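Local coordinates for cupin 2 conserved barrel domain protein (Leptotrichia buccalis, PDB 3RNS) that is of unknown function but probably folds as a bicupin, two small beta-barrels in one chain, a scaffold that in relatives often binds metals or small ligands, at residues R17-T20 with V26-M29; S28-I31 with S37-S40; V135-G140 with V179-G184; G184-Y187 with P192-V195. All coordinates share one frame; numbering follows the deposited sequence.

Contact 1: R17-T20 with V26-M29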
# COMPACT_ATOMS: atom_id res chain seq x y z
N ARG A 17 -13.48 -3.77 -0.97
CA ARG A 17 -14.46 -4.82 -1.08
C ARG A 17 -13.88 -6.11 -0.51
O ARG A 17 -14.62 -6.94 -0.03
CB ARG A 17 -14.82 -5.03 -2.58
CG ARG A 17 -15.73 -6.14 -2.85
CD ARG A 17 -17.11 -5.81 -2.20
NE ARG A 17 -18.06 -6.90 -2.37
CZ ARG A 17 -18.14 -7.97 -1.60
NH1 ARG A 17 -17.35 -8.15 -0.55
NH2 ARG A 17 -19.05 -8.86 -1.88
N LEU A 18 -12.57 -6.30 -0.64
CA LEU A 18 -11.96 -7.60 -0.23
C LEU A 18 -12.05 -7.80 1.24
O LEU A 18 -12.28 -8.89 1.69
CB LEU A 18 -10.50 -7.69 -0.64
CG LEU A 18 -9.81 -9.06 -0.42
CD1 LEU A 18 -10.44 -10.25 -1.21
CD2 LEU A 18 -8.41 -8.89 -0.82
N ILE A 19 -11.90 -6.74 2.02
CA ILE A 19 -11.84 -6.87 3.48
C ILE A 19 -12.84 -5.93 4.12
O ILE A 19 -12.88 -4.72 3.85
CB ILE A 19 -10.38 -6.67 4.07
CG1 ILE A 19 -10.31 -7.11 5.54
CG2 ILE A 19 -9.86 -5.18 3.90
CD1 ILE A 19 -8.90 -7.53 6.04
N THR A 20 -13.66 -6.50 4.98
CA THR A 20 -14.74 -5.79 5.60
C THR A 20 -14.85 -6.33 7.06
O THR A 20 -14.36 -7.42 7.36
CB THR A 20 -16.10 -6.03 4.79
OG1 THR A 20 -16.52 -7.37 4.96
CG2 THR A 20 -15.99 -5.75 3.26
N VAL A 26 -12.47 -7.01 14.45
CA VAL A 26 -11.26 -6.63 13.73
C VAL A 26 -10.95 -7.81 12.83
O VAL A 26 -10.87 -8.98 13.29
CB VAL A 26 -10.06 -6.37 14.68
CG1 VAL A 26 -8.74 -6.09 13.89
CG2 VAL A 26 -10.38 -5.18 15.66
N VAL A 27 -10.81 -7.53 11.55
CA VAL A 27 -10.53 -8.55 10.57
C VAL A 27 -9.18 -8.26 9.97
O VAL A 27 -8.85 -7.09 9.69
CB VAL A 27 -11.65 -8.62 9.49
CG1 VAL A 27 -11.29 -9.69 8.39
CG2 VAL A 27 -13.02 -8.91 10.15
N SER A 28 -8.40 -9.31 9.78
CA SER A 28 -7.10 -9.18 9.13
C SER A 28 -6.81 -10.29 8.16
O SER A 28 -7.33 -11.41 8.23
CB SER A 28 -5.99 -9.02 10.20
OG SER A 28 -5.62 -10.25 10.81
N MSE A 29 -5.89 -10.00 7.26
CA MSE A 29 -5.52 -10.90 6.18
C MSE A 29 -4.09 -10.61 5.75
O MSE A 29 -3.74 -9.43 5.44
CB MSE A 29 -6.45 -10.49 5.04
CG MSE A 29 -6.42 -11.25 3.79
SE MSE A 29 -7.81 -10.34 2.69
CE MSE A 29 -7.62 -11.75 1.59

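Contact 2: S28-I31 with S37-S40. With ACT (acetate ion), chain B.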
# COMPACT_ATOMS: atom_id res chain seq x y z
N SER A 28 -8.40 -9.31 9.78
CA SER A 28 -7.10 -9.18 9.13
C SER A 28 -6.81 -10.29 8.16
O SER A 28 -7.33 -11.41 8.23
CB SER A 28 -5.99 -9.02 10.20
OG SER A 28 -5.62 -10.25 10.81
N MSE A 29 -5.89 -10.00 7.26
CA MSE A 29 -5.52 -10.90 6.18
C MSE A 29 -4.09 -10.61 5.75
O MSE A 29 -3.74 -9.43 5.44
CB MSE A 29 -6.45 -10.49 5.04
CG MSE A 29 -6.42 -11.25 3.79
SE MSE A 29 -7.81 -10.34 2.69
CE MSE A 29 -7.62 -11.75 1.59
N ARG A 30 -3.26 -11.62 5.71
CA ARG A 30 -1.94 -11.46 5.17
C ARG A 30 -2.06 -11.56 3.64
O ARG A 30 -2.70 -12.47 3.11
CB ARG A 30 -0.99 -12.49 5.72
CG ARG A 30 0.42 -12.25 5.22
CD ARG A 30 1.45 -12.52 6.24
NE ARG A 30 1.39 -11.66 7.43
CZ ARG A 30 2.35 -11.65 8.36
NH1 ARG A 30 3.42 -12.39 8.22
NH2 ARG A 30 2.25 -10.88 9.44
N ILE A 31 -1.48 -10.63 2.92
CA ILE A 31 -1.57 -10.78 1.48
C ILE A 31 -0.20 -11.16 0.80
O ILE A 31 -0.22 -11.85 -0.19
CB ILE A 31 -2.25 -9.61 0.80
CG1 ILE A 31 -1.53 -8.34 1.05
CG2 ILE A 31 -3.76 -9.38 1.26
CD1 ILE A 31 -2.10 -7.23 0.12
N SER A 37 9.81 -9.57 5.53
CA SER A 37 8.86 -8.50 5.36
C SER A 37 7.49 -9.09 4.93
O SER A 37 7.39 -10.23 4.49
CB SER A 37 9.37 -7.47 4.32
OG SER A 37 9.62 -8.11 3.06
N TYR A 38 6.45 -8.31 5.07
CA TYR A 38 5.10 -8.77 4.72
C TYR A 38 4.21 -7.60 4.47
O TYR A 38 4.52 -6.44 4.83
CB TYR A 38 4.50 -9.61 5.85
CG TYR A 38 4.24 -8.82 7.12
CD1 TYR A 38 5.24 -8.63 8.07
CD2 TYR A 38 3.01 -8.25 7.35
CE1 TYR A 38 5.00 -7.90 9.23
CE2 TYR A 38 2.77 -7.50 8.49
CZ TYR A 38 3.76 -7.32 9.41
OH TYR A 38 3.52 -6.55 10.55
N ILE A 39 3.06 -7.90 3.90
CA ILE A 39 2.02 -6.93 3.70
C ILE A 39 0.73 -7.59 4.19
O ILE A 39 0.44 -8.71 3.77
CB ILE A 39 1.78 -6.55 2.22
CG1 ILE A 39 3.02 -5.97 1.53
CG2 ILE A 39 0.68 -5.50 2.12
CD1 ILE A 39 2.80 -5.64 -0.03
N SER A 40 -0.00 -6.89 5.07
CA SER A 40 -1.29 -7.35 5.56
C SER A 40 -2.31 -6.26 5.40
O SER A 40 -1.93 -5.09 5.33
CB SER A 40 -1.19 -7.75 7.04
OG SER A 40 -0.48 -8.96 7.12
C ACT B . -1.06 -10.19 10.40
O ACT B . -1.35 -10.87 11.44
OXT ACT B . -1.63 -10.54 9.35
CH3 ACT B . -0.11 -9.03 10.45

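Contact 3: V135-G140 with V179-G184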
# COMPACT_ATOMS: atom_id res chain seq x y z
N VAL A 135 3.55 13.71 -4.47
CA VAL A 135 4.06 13.86 -5.82
C VAL A 135 3.06 14.63 -6.65
O VAL A 135 1.87 14.32 -6.68
CB VAL A 135 4.31 12.49 -6.55
CG1 VAL A 135 5.70 11.98 -6.25
CG2 VAL A 135 3.17 11.44 -6.27
N GLU A 136 3.57 15.56 -7.42
CA GLU A 136 2.77 16.32 -8.32
C GLU A 136 2.76 15.67 -9.72
O GLU A 136 3.73 15.05 -10.14
CB GLU A 136 3.41 17.72 -8.40
CG GLU A 136 2.45 18.76 -8.82
CD GLU A 136 2.96 20.17 -8.54
OE1 GLU A 136 4.08 20.51 -9.00
OE2 GLU A 136 2.22 20.91 -7.84
N TYR A 137 1.69 15.85 -10.46
CA TYR A 137 1.76 15.69 -11.91
C TYR A 137 2.67 16.76 -12.60
O TYR A 137 2.65 17.96 -12.24
CB TYR A 137 0.36 15.73 -12.54
CG TYR A 137 -0.53 14.58 -12.16
CD1 TYR A 137 -0.17 13.27 -12.46
CD2 TYR A 137 -1.75 14.79 -11.55
CE1 TYR A 137 -0.96 12.23 -12.10
CE2 TYR A 137 -2.58 13.73 -11.22
CZ TYR A 137 -2.17 12.46 -11.51
OH TYR A 137 -2.95 11.41 -11.17
N GLN A 138 3.46 16.31 -13.57
CA GLN A 138 4.22 17.18 -14.45
C GLN A 138 4.04 16.70 -15.88
O GLN A 138 4.14 15.52 -16.19
CB GLN A 138 5.69 17.22 -14.04
CG GLN A 138 5.90 17.78 -12.59
CD GLN A 138 7.36 17.88 -12.14
OE1 GLN A 138 8.26 18.08 -12.94
NE2 GLN A 138 7.58 17.75 -10.83
N GLU A 139 3.82 17.65 -16.77
CA GLU A 139 3.44 17.34 -18.14
C GLU A 139 4.55 16.57 -18.89
O GLU A 139 5.71 17.00 -18.97
CB GLU A 139 3.11 18.65 -18.91
CG GLU A 139 2.53 18.37 -20.29
CD GLU A 139 2.23 19.62 -21.13
OE1 GLU A 139 2.61 20.75 -20.74
OE2 GLU A 139 1.60 19.42 -22.20
N GLY A 140 4.15 15.44 -19.45
CA GLY A 140 5.04 14.57 -20.24
C GLY A 140 6.01 13.79 -19.37
O GLY A 140 6.90 13.16 -19.91
N VAL A 179 -3.38 2.14 -6.96
CA VAL A 179 -3.56 3.35 -7.70
C VAL A 179 -4.23 4.34 -6.81
O VAL A 179 -5.32 4.07 -6.30
CB VAL A 179 -4.35 3.12 -8.99
CG1 VAL A 179 -4.76 4.47 -9.66
CG2 VAL A 179 -3.49 2.23 -9.95
N LEU A 180 -3.59 5.50 -6.65
CA LEU A 180 -4.06 6.55 -5.74
C LEU A 180 -4.94 7.60 -6.39
O LEU A 180 -5.63 8.34 -5.70
CB LEU A 180 -2.84 7.24 -5.09
CG LEU A 180 -1.83 6.31 -4.42
CD1 LEU A 180 -0.63 7.11 -3.96
CD2 LEU A 180 -2.51 5.59 -3.22
N ASP A 181 -4.87 7.72 -7.71
CA ASP A 181 -5.54 8.77 -8.47
C ASP A 181 -5.54 8.33 -9.91
O ASP A 181 -4.57 7.75 -10.40
CB ASP A 181 -4.82 10.11 -8.34
CG ASP A 181 -5.59 11.27 -9.05
OD1 ASP A 181 -6.79 11.43 -8.75
OD2 ASP A 181 -5.01 12.01 -9.89
N GLY A 182 -6.65 8.57 -10.60
CA GLY A 182 -6.78 8.18 -12.01
C GLY A 182 -6.85 6.68 -12.22
O GLY A 182 -7.41 5.96 -11.42
N GLU A 183 -6.27 6.21 -13.32
CA GLU A 183 -6.23 4.81 -13.57
C GLU A 183 -5.08 4.52 -14.47
O GLU A 183 -4.69 5.37 -15.29
CB GLU A 183 -7.55 4.26 -14.12
CG GLU A 183 -7.90 4.73 -15.46
CD GLU A 183 -9.16 4.03 -16.06
OE1 GLU A 183 -9.02 3.49 -17.20
OE2 GLU A 183 -10.26 4.07 -15.43
N GLY A 184 -4.50 3.35 -14.25
CA GLY A 184 -3.30 2.95 -14.97
C GLY A 184 -3.47 1.64 -15.68
O GLY A 184 -4.30 0.80 -15.28

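Contact 4: G184-Y187 with P192-V195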
# COMPACT_ATOMS: atom_id res chain seq x y z
N GLY A 184 -4.50 3.35 -14.25
CA GLY A 184 -3.30 2.95 -14.97
C GLY A 184 -3.47 1.64 -15.68
O GLY A 184 -4.30 0.80 -15.28
N LYS A 185 -2.74 1.48 -16.76
CA LYS A 185 -2.80 0.25 -17.53
C LYS A 185 -1.54 -0.53 -17.28
O LYS A 185 -0.42 -0.09 -17.62
CB LYS A 185 -2.95 0.54 -19.00
CG LYS A 185 -2.99 -0.74 -19.81
CD LYS A 185 -3.66 -0.46 -21.14
CE LYS A 185 -3.64 -1.65 -22.09
NZ LYS A 185 -3.43 -1.15 -23.50
N TYR A 186 -1.68 -1.68 -16.65
CA TYR A 186 -0.52 -2.51 -16.33
C TYR A 186 -0.43 -3.71 -17.24
O TYR A 186 -1.41 -4.10 -17.86
CB TYR A 186 -0.57 -2.98 -14.89
CG TYR A 186 -0.36 -1.88 -13.90
CD1 TYR A 186 0.87 -1.69 -13.29
CD2 TYR A 186 -1.40 -1.02 -13.57
CE1 TYR A 186 1.05 -0.67 -12.37
CE2 TYR A 186 -1.21 0.01 -12.69
CZ TYR A 186 -0.01 0.17 -12.08
OH TYR A 186 0.18 1.20 -11.17
N TYR A 187 0.78 -4.23 -17.40
CA TYR A 187 1.00 -5.43 -18.15
C TYR A 187 1.84 -6.37 -17.31
O TYR A 187 2.82 -5.93 -16.65
CB TYR A 187 1.73 -5.18 -19.46
CG TYR A 187 1.07 -4.22 -20.44
CD1 TYR A 187 0.38 -4.68 -21.57
CD2 TYR A 187 1.18 -2.86 -20.27
CE1 TYR A 187 -0.18 -3.78 -22.47
CE2 TYR A 187 0.63 -1.98 -21.14
CZ TYR A 187 -0.05 -2.43 -22.25
OH TYR A 187 -0.59 -1.45 -23.09
N PRO A 192 -2.45 -7.25 -20.49
CA PRO A 192 -2.93 -5.93 -20.02
C PRO A 192 -4.13 -5.97 -19.06
O PRO A 192 -4.97 -6.87 -19.14
CB PRO A 192 -3.34 -5.23 -21.31
CG PRO A 192 -3.49 -6.32 -22.33
CD PRO A 192 -3.13 -7.63 -21.74
N PHE A 193 -4.17 -5.04 -18.13
CA PHE A 193 -5.30 -4.89 -17.25
C PHE A 193 -5.21 -3.50 -16.66
O PHE A 193 -4.11 -2.90 -16.52
CB PHE A 193 -5.34 -5.99 -16.16
CG PHE A 193 -4.07 -6.11 -15.35
CD1 PHE A 193 -3.02 -6.85 -15.80
CD2 PHE A 193 -3.97 -5.49 -14.14
CE1 PHE A 193 -1.85 -6.94 -15.06
CE2 PHE A 193 -2.84 -5.60 -13.37
CZ PHE A 193 -1.75 -6.31 -13.85
N ILE A 194 -6.39 -2.94 -16.42
CA ILE A 194 -6.51 -1.62 -15.91
C ILE A 194 -6.66 -1.73 -14.40
O ILE A 194 -7.47 -2.55 -13.90
CB ILE A 194 -7.79 -0.92 -16.40
CG1 ILE A 194 -7.85 -0.89 -17.92
CG2 ILE A 194 -7.91 0.45 -15.73
CD1 ILE A 194 -6.69 -0.32 -18.53
N VAL A 195 -5.94 -0.89 -13.69
CA VAL A 195 -6.10 -0.72 -12.24
C VAL A 195 -6.59 0.70 -11.99
O VAL A 195 -5.93 1.67 -12.38
CB VAL A 195 -4.79 -1.00 -11.52
CG1 VAL A 195 -4.96 -0.92 -9.98
CG2 VAL A 195 -4.29 -2.38 -11.93

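Contact 1: R17-T20 with V26-M29
Ile19, the first residue to leave helical geometry after the short helix 15-18, and Leu18, the last residue of that helix, lie against Val27 and Met29 of strand 26-33, an outermost strand of the N-terminal barrel's six-stranded sheet. Both strand side chains leave the backbone toward the helix end. Ile19 fits between them. Its CG1 stands opposite the backbone N (chi1 -168°) and carries CD1 over the strand itself, 3.7 Å from Val27 O and against Ser28 CA and Met29 CB. Farther back on the same branch, Ile19 CG1 slides past Val27 CG1 at 4.0 Å, the two side chains running in opposite directions. Met29, a selenomethionine in this crystal, stretches out fully beyond CG and crosses Leu18 at about a right angle. Leu18 CD2 touches Met29 CE, the methyl, at 3.8 Å, while Leu18 CG rests 3.9 Å from Met29 SE. At the other end Thr20 turns its side chain away and offers its carbonyl instead, Thr20 O sitting 3.4 Å from Val27 CG2. The polar backbone is served by neighbours: Val27 and Met29 bond to Ser43 and Leu41 of the adjoining strand, and Ile19 O accepts from Lys102 NZ. Ile19, buried, also reaches Leu41 and Ser43, and it thus packs on two strands at once. The two segments therefore cohere by methyl, methylene and selenium dispersion contacts, so shape and apolar contact, rather than directed bonds, join the helix end to the strand, with Ile19 the buried residue among them.

Contact 2: S28-I31 with S37-S40
A guanidinium stacked flat on a tyrosine marks this hairpin: Arg30 lies over one face of Tyr38 with the planes only 10° apart, centres 3.9 Å from each other, close enough for a cation-pi interaction. Arg30 NH2 sits above the middle of the ring, whereas Tyr38 CD2 lies toward the rim of the guanidinium. The arginine gets there by bends at chi2 and chi3 that fold its chain across to strand 37-44; a second conformer exists, and the stack holds for the one described. Arg30 NE also gives a weak bond to Ser40 OG at 3.3 Å, and NH1 bonds to Asn33. Ser40 OG in turn donates to acetate OXT at 3.0 Å, while the acetate methyl lies at the guanidinium edge, 3.2 Å from Arg30 NH2. Tyr38 OH is held by Glu105. Arg30 and Ser40 form an antiparallel non-hydrogen-bonded pair, and beside it Ile31 N donates to Ile39 O at 2.8 Å. On the face away from Arg30, Ile31 CG1 packs on Ile39 CG2 at 3.8 Å, and Ile39 continues onto Ile223 and Val225. One side of the hairpin is therefore apolar and turned to the second barrel's strand 218-225; on the other, Ser40 OG holds a small anion, probably from the crystallisation liquor, beside a cation that may attract it in general, although its methyl is what faces NH2.

Contact 3: V135-G140 with V179-G184
Tyr137, from the loop between strands 129-130 and 142-150, meets Asp181 at a corner of the C-terminal barrel. In the 179-184 segment, Val179 and Leu180 lie on strand 174-180; Val179 packs on Val195, and the Leu180 backbone bonds to Lys219. Asp181 comes next, where the chain turns a corner, and its CG stands opposite the backbone N (chi1 -176°), sending the carboxylate out to the loop. Tyr137 OH donates to Asp181 OD2 at 2.5 Å, a very short separation whose exact value is doubtful. OD2 approaches the ring edge in its plane, also lying 3.3 Å from Tyr137 CE2, and the carboxylate is turned 43° against the ring. Lys219 makes a cation-pi contact with the same ring, and its NZ bonds to Val135 O. A phenylalanine in place of Tyr137 would probably leave the Asp181 carboxylate without this hydroxyl donor and let the loop drift from the corner. Gly182 follows with positive phi (69°), a backbone shape that favours glycine, and Glu183, on strand 183-188, forms a salt bridge with Lys196. Gly184 then pairs with Val195. The sequence running from Val179 through Gly184 crosses from one sheet to the other, and its first glycine probably matches the one that closes motif 1 of cupins, the turn joining the two sheets of the beta-barrel.

Contact 4: G184-Y187 with P192-V195
Lys185 and Tyr186 face Ile194 and Phe193 across an antiparallel beta hairpin of strands 183-188 and 191-196, an outer hairpin of the cupin barrel's four-stranded sheet. Main-chain bonds come in two reciprocal pairs: Gly184 with Val195 (Gly184 N to Val195 O 2.9 Å, Val195 N to Gly184 O 2.8 Å) and Tyr186 with Phe193. Lys185 and Ile194 form the non-hydrogen-bonded pair between them, and Tyr187 and Pro192 the next one, beyond Tyr186-Phe193.

Polar side chains sit on the Lys185 face. Lys185 NZ donates to Tyr187 OH at 2.9 Å and makes a salt bridge with Glu214, while Tyr187 OH is also bonded to Glu212. An alanine in place of Lys185 would probably leave Glu214 and the Tyr187 hydroxyl without this ammonium, and open a gap beside Pro192 CB, where Lys185 CE now lies at 3.7 Å.

Apolar contacts divide between the faces. On this one, Ile194 CD1 touches CB and CG of Lys185, each at 3.9 Å, and Tyr187 CE1 meets Pro192 CB. On the face of Tyr186, Phe193 and Val195, Tyr186 CD2 touches Val195 CG2 at 3.6 Å, with Val177 and Val179 packed beyond. A CH-pi contact completes it: Tyr186 CB sits over one face of the Phe193 ring, 4.0 Å from its centroid.

In the fold
Along the chain the contacts come in order, and they fall into two pairs. Contacts 1 and 2 have centres about 11 Å apart and share Ser28 and Met29 on strand 26-33, so the N-terminal barrel's edge strand is held first by the helix end and then by its hairpin partner 37-44. Contacts 3 and 4 share Gly184 of strand 183-188, with centres about 14 Å apart, and touch through Val179 and Val195. Contacts 1 and 3 lie on opposite sides of the chain's centre, about 27 Å between centres. The two pairs never touch, consistent with each belonging to its own cupin barrel of a two-barrel chain.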